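Local structure of pantothenate kinase (Coxiella burnetii, 3TQC) at residues Y59-V70 with V111-H122. The protein catalyses the ATP-dependent phosphorylation of (R)-pantothenate to (R)-4'-phosphopantothenate, the first of five steps from pantothenate to coenzyme A. Sequence-based numbering, arbitrary orientation.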
loop_
_atom_site.group_PDB
_atom_site.type_symbol
_atom_site.label_atom_id
_atom_site.label_comp_id
_atom_site.label_asym_id
_atom_site.label_seq_id
_atom_site.Cartn_x
_atom_site.Cartn_y
_atom_site.Cartn_z
ATOM N N TYR B 59 24.847 -3.509 2.295
ATOM C CA TYR B 59 24.197 -2.838 1.156
ATOM C C TYR B 59 24.305 -3.566 -0.169
ATOM O O TYR B 59 23.368 -3.542 -0.969
ATOM C CB TYR B 59 24.672 -1.383 1.060
ATOM C CG TYR B 59 24.240 -0.661 2.307
ATOM C CD1 TYR B 59 22.920 -0.306 2.479
ATOM C CD2 TYR B 59 25.130 -0.421 3.352
ATOM C CE1 TYR B 59 22.490 0.310 3.629
ATOM C CE2 TYR B 59 24.708 0.199 4.505
ATOM C CZ TYR B 59 23.380 0.561 4.635
ATOM O OH TYR B 59 22.936 1.176 5.773
ATOM N N LEU B 60 25.422 -4.243 -0.395
ATOM C CA LEU B 60 25.560 -5.053 -1.587
ATOM C C LEU B 60 24.522 -6.185 -1.606
ATOM O O LEU B 60 23.751 -6.281 -2.546
ATOM C CB LEU B 60 26.980 -5.575 -1.743
ATOM C CG LEU B 60 27.215 -6.453 -2.978
ATOM C CD1 LEU B 60 26.645 -5.788 -4.228
ATOM C CD2 LEU B 60 28.701 -6.743 -3.146
ATOM N N PRO B 61 24.476 -7.025 -0.559
ATOM C CA PRO B 61 23.423 -8.054 -0.593
ATOM C C PRO B 61 22.000 -7.478 -0.531
ATOM O O PRO B 61 21.075 -8.065 -1.100
ATOM C CB PRO B 61 23.717 -8.932 0.633
ATOM C CG PRO B 61 24.741 -8.198 1.436
ATOM C CD PRO B 61 25.452 -7.254 0.517
ATOM N N LEU B 62 21.829 -6.346 0.154
ATOM C CA LEU B 62 20.540 -5.677 0.161
ATOM C C LEU B 62 20.176 -5.329 -1.270
ATOM O O LEU B 62 19.056 -5.573 -1.694
ATOM C CB LEU B 62 20.546 -4.428 1.052
ATOM C CG LEU B 62 19.281 -3.566 1.002
ATOM C CD1 LEU B 62 18.031 -4.421 1.173
ATOM C CD2 LEU B 62 19.307 -2.423 2.037
ATOM N N SER B 63 21.131 -4.790 -2.021
ATOM C CA SER B 63 20.854 -4.440 -3.404
ATOM C C SER B 63 20.501 -5.674 -4.231
ATOM O O SER B 63 19.600 -5.609 -5.065
ATOM C CB SER B 63 22.002 -3.658 -4.042
ATOM O OG SER B 63 23.101 -4.494 -4.348
ATOM N N ARG B 64 21.180 -6.792 -3.990
ATOM C CA ARG B 64 20.844 -8.033 -4.684
ATOM C C ARG B 64 19.431 -8.505 -4.332
ATOM O O ARG B 64 18.703 -8.951 -5.209
ATOM C CB ARG B 64 21.862 -9.134 -4.380
ATOM C CG ARG B 64 21.583 -10.495 -5.064
ATOM C CD ARG B 64 21.802 -10.423 -6.553
ATOM N NE ARG B 64 21.337 -11.605 -7.277
ATOM C CZ ARG B 64 20.113 -11.780 -7.776
ATOM N NH1 ARG B 64 19.153 -10.880 -7.610
ATOM N NH2 ARG B 64 19.843 -12.887 -8.439
ATOM N N LEU B 65 19.042 -8.403 -3.063
ATOM C CA LEU B 65 17.690 -8.792 -2.655
ATOM C C LEU B 65 16.701 -7.949 -3.435
ATOM O O LEU B 65 15.805 -8.463 -4.068
ATOM C CB LEU B 65 17.478 -8.618 -1.147
ATOM C CG LEU B 65 16.039 -8.847 -0.630
ATOM C CD1 LEU B 65 15.666 -10.309 -0.693
ATOM C CD2 LEU B 65 15.854 -8.328 0.776
ATOM N N LEU B 66 16.908 -6.642 -3.425
ATOM C CA LEU B 66 16.044 -5.734 -4.160
ATOM C C LEU B 66 16.031 -6.033 -5.652
ATOM O O LEU B 66 14.998 -5.910 -6.293
ATOM C CB LEU B 66 16.481 -4.294 -3.929
ATOM C CG LEU B 66 16.318 -3.837 -2.493
ATOM C CD1 LEU B 66 16.848 -2.426 -2.318
ATOM C CD2 LEU B 66 14.829 -3.938 -2.166
ATOM N N SER B 67 17.173 -6.419 -6.206
ATOM C CA SER B 67 17.224 -6.768 -7.613
ATOM C C SER B 67 16.213 -7.873 -7.897
ATOM O O SER B 67 15.544 -7.823 -8.905
ATOM C CB SER B 67 18.637 -7.179 -8.056
ATOM O OG SER B 67 18.711 -7.360 -9.460
ATOM N N PHE B 68 16.076 -8.846 -6.996
ATOM C CA PHE B 68 15.086 -9.920 -7.206
ATOM C C PHE B 68 13.701 -9.332 -7.432
ATOM O O PHE B 68 12.970 -9.771 -8.326
ATOM C CB PHE B 68 15.004 -10.894 -6.033
ATOM C CG PHE B 68 16.108 -11.904 -5.988
ATOM C CD1 PHE B 68 16.117 -12.963 -6.855
ATOM C CD2 PHE B 68 17.124 -11.796 -5.048
ATOM C CE1 PHE B 68 17.145 -13.897 -6.811
ATOM C CE2 PHE B 68 18.129 -12.716 -4.991
ATOM C CZ PHE B 68 18.147 -13.769 -5.873
ATOM N N TYR B 69 13.344 -8.349 -6.616
ATOM C CA TYR B 69 12.018 -7.738 -6.701
ATOM C C TYR B 69 11.847 -6.977 -7.995
ATOM O O TYR B 69 10.817 -7.086 -8.635
ATOM C CB TYR B 69 11.741 -6.796 -5.519
ATOM C CG TYR B 69 11.356 -7.518 -4.261
ATOM C CD1 TYR B 69 10.048 -7.516 -3.807
ATOM C CD2 TYR B 69 12.308 -8.212 -3.514
ATOM C CE1 TYR B 69 9.691 -8.193 -2.639
ATOM C CE2 TYR B 69 11.961 -8.883 -2.347
ATOM C CZ TYR B 69 10.648 -8.882 -1.924
ATOM O OH TYR B 69 10.298 -9.558 -0.770
ATOM N N VAL B 70 12.851 -6.204 -8.384
ATOM C CA VAL B 70 12.741 -5.420 -9.603
ATOM C C VAL B 70 12.650 -6.332 -10.822
ATOM O O VAL B 70 11.794 -6.124 -11.676
ATOM C CB VAL B 70 13.894 -4.445 -9.763
ATOM C CG1 VAL B 70 13.789 -3.704 -11.065
ATOM C CG2 VAL B 70 13.920 -3.498 -8.593
ATOM N N VAL B 111 23.791 4.940 -1.775
ATOM C CA VAL B 111 24.527 3.690 -1.821
ATOM C C VAL B 111 23.779 2.679 -2.687
ATOM O O VAL B 111 24.383 2.028 -3.555
ATOM C CB VAL B 111 24.750 3.104 -0.440
ATOM C CG1 VAL B 111 25.283 1.665 -0.558
ATOM C CG2 VAL B 111 25.697 4.002 0.329
ATOM N N LEU B 112 22.465 2.581 -2.445
ATOM C CA LEU B 112 21.610 1.688 -3.215
ATOM C C LEU B 112 21.517 2.103 -4.673
ATOM O O LEU B 112 21.410 1.239 -5.530
ATOM C CB LEU B 112 20.214 1.578 -2.598
ATOM C CG LEU B 112 20.130 0.772 -1.290
ATOM C CD1 LEU B 112 18.664 0.581 -0.888
ATOM C CD2 LEU B 112 20.829 -0.568 -1.400
ATOM N N LYS B 113 21.558 3.405 -4.957
ATOM C CA LYS B 113 21.514 3.884 -6.340
ATOM C C LYS B 113 22.735 3.379 -7.088
ATOM O O LYS B 113 22.599 2.834 -8.178
ATOM C CB LYS B 113 21.426 5.411 -6.427
ATOM C CG LYS B 113 21.703 6.009 -7.839
ATOM C CD LYS B 113 21.690 7.543 -7.772
ATOM C CE LYS B 113 21.866 8.241 -9.143
ATOM N NZ LYS B 113 22.958 7.617 -9.950
ATOM N N ALA B 114 23.914 3.538 -6.498
ATOM C CA ALA B 114 25.134 3.024 -7.096
ATOM C C ALA B 114 25.096 1.504 -7.261
ATOM O O ALA B 114 25.409 1.008 -8.327
ATOM C CB ALA B 114 26.357 3.439 -6.288
ATOM N N LEU B 115 24.693 0.783 -6.219
ATOM C CA LEU B 115 24.710 -0.677 -6.237
ATOM C C LEU B 115 23.629 -1.287 -7.113
ATOM O O LEU B 115 23.901 -2.207 -7.865
ATOM C CB LEU B 115 24.573 -1.240 -4.821
ATOM C CG LEU B 115 25.775 -1.007 -3.900
ATOM C CD1 LEU B 115 25.493 -1.600 -2.505
ATOM C CD2 LEU B 115 27.011 -1.599 -4.486
ATOM N N LEU B 116 22.404 -0.785 -7.020
ATOM C CA LEU B 116 21.334 -1.315 -7.849
ATOM C C LEU B 116 21.641 -1.177 -9.336
ATOM O O LEU B 116 21.204 -2.001 -10.127
ATOM C CB LEU B 116 19.997 -0.663 -7.527
ATOM C CG LEU B 116 19.365 -1.138 -6.212
ATOM C CD1 LEU B 116 18.150 -0.319 -5.874
ATOM C CD2 LEU B 116 18.994 -2.596 -6.328
ATOM N N SER B 117 22.419 -0.165 -9.707
ATOM C CA SER B 117 22.688 0.117 -11.098
ATOM C C SER B 117 23.664 -0.895 -11.726
ATOM O O SER B 117 23.760 -0.972 -12.936
ATOM C CB SER B 117 23.217 1.547 -11.257
ATOM O OG SER B 117 24.610 1.612 -11.073
ATOM N N ARG B 118 24.375 -1.669 -10.904
ATOM C CA ARG B 118 25.332 -2.665 -11.409
ATOM C C ARG B 118 24.697 -3.826 -12.165
ATOM O O ARG B 118 25.385 -4.496 -12.929
ATOM C CB ARG B 118 26.185 -3.231 -10.262
ATOM C CG ARG B 118 25.501 -4.339 -9.449
ATOM C CD ARG B 118 26.064 -4.463 -8.012
ATOM N NE ARG B 118 27.495 -4.792 -7.954
ATOM C CZ ARG B 118 28.012 -6.020 -7.980
ATOM N NH1 ARG B 118 27.244 -7.096 -8.116
ATOM N NH2 ARG B 118 29.327 -6.173 -7.894
ATOM N N TRP B 119 23.410 -4.087 -11.951
ATOM C CA TRP B 119 22.728 -5.197 -12.626
ATOM C C TRP B 119 22.146 -4.806 -13.974
ATOM O O TRP B 119 21.388 -3.851 -14.066
ATOM C CB TRP B 119 21.639 -5.783 -11.735
ATOM C CG TRP B 119 22.204 -6.700 -10.748
ATOM C CD1 TRP B 119 22.632 -7.976 -10.965
ATOM C CD2 TRP B 119 22.470 -6.410 -9.386
ATOM N NE1 TRP B 119 23.133 -8.507 -9.806
ATOM C CE2 TRP B 119 23.043 -7.564 -8.819
ATOM C CE3 TRP B 119 22.276 -5.293 -8.587
ATOM C CZ2 TRP B 119 23.418 -7.629 -7.491
ATOM C CZ3 TRP B 119 22.656 -5.357 -7.269
ATOM C CH2 TRP B 119 23.208 -6.521 -6.730
ATOM N N PRO B 120 22.476 -5.577 -15.026
ATOM C CA PRO B 120 22.123 -5.161 -16.375
ATOM C C PRO B 120 20.623 -5.151 -16.680
ATOM O O PRO B 120 20.234 -4.586 -17.693
ATOM C CB PRO B 120 22.877 -6.173 -17.267
ATOM C CG PRO B 120 23.054 -7.361 -16.429
ATOM C CD PRO B 120 23.249 -6.839 -15.030
ATOM N N ASP B 121 19.788 -5.761 -15.842
ATOM C CA ASP B 121 18.334 -5.625 -16.015
ATOM C C ASP B 121 17.818 -4.276 -15.555
ATOM O O ASP B 121 16.696 -3.921 -15.878
ATOM C CB ASP B 121 17.553 -6.726 -15.281
ATOM C CG ASP B 121 17.601 -8.066 -16.010
ATOM O OD1 ASP B 121 18.055 -8.101 -17.173
ATOM O OD2 ASP B 121 17.190 -9.086 -15.413
ATOM N N HIS B 122 18.609 -3.536 -14.789
ATOM C CA HIS B 122 18.153 -2.253 -14.299
ATOM C C HIS B 122 19.279 -1.282 -13.988
ATOM O O HIS B 122 19.417 -0.816 -12.872
ATOM C CB HIS B 122 17.210 -2.447 -13.115
ATOM C CG HIS B 122 17.729 -3.351 -12.051
ATOM N ND1 HIS B 122 18.735 -2.981 -11.181
ATOM C CD2 HIS B 122 17.350 -4.597 -11.683
ATOM C CE1 HIS B 122 18.965 -3.972 -10.338
ATOM N NE2 HIS B 122 18.141 -4.964 -10.622
#
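Trp119 lays its indole along helix 59-70, meeting Ser63, Arg64 and Ser67. At its rim, Ser63 OG lies near the ring plane, 3.1 Å from Trp119 CZ3. Ser67 CB covers one face, 4.3 Å from the centroid of the Trp119 six-membered ring and 17° off the normal, a CH-pi contact. Arg64 passes at about a right angle, Arg64 CD 3.4 Å from Trp119 CZ2; on the face opposite Ser67, CG of Arg118 lies against the Trp119 ring.

Ser67 OG and His122 NE2 share a 2.7 Å hydrogen bond. With its OG anti to the backbone N (chi1 -173°), Ser67 meets the imidazole at its edge, while Val70 CG1 packs against CD2 of the same ring. Two successive type I turns, Leu116 to Trp119 and Trp119 to His122, lead the chain here, and His122 ND1 bonds weakly to Leu116 O. Ser63 OG donates to a lone pair of Leu60 O, which also receives Arg64 N.

Toward the other end the contact is mostly apolar. Leu112 enters as a knob among Tyr59, Leu62, Ser63 and Leu66, and Val111 CG1 approaches Tyr59 CB to 3.5 Å. Leu115 CD1 packs on Tyr59 CB and carbonyl, and Leu116 CD2 meets Ser63 and Leu66 CB. Leu60 CD1 lies over one face of the Arg118 guanidinium, which salt-bridges Asp39.

The axes of segments 59-70 and 111-116 come within 9.2 Å, with a crossing angle of -64°. Helix 105-116 follows the P-loop, and Tyr59 lies close to bound ADP; Leu66 and Leu116 rest on Ile95 of strand 93-99, while Leu112, Val70 and His122 reach strand 199-203 of the central sheet.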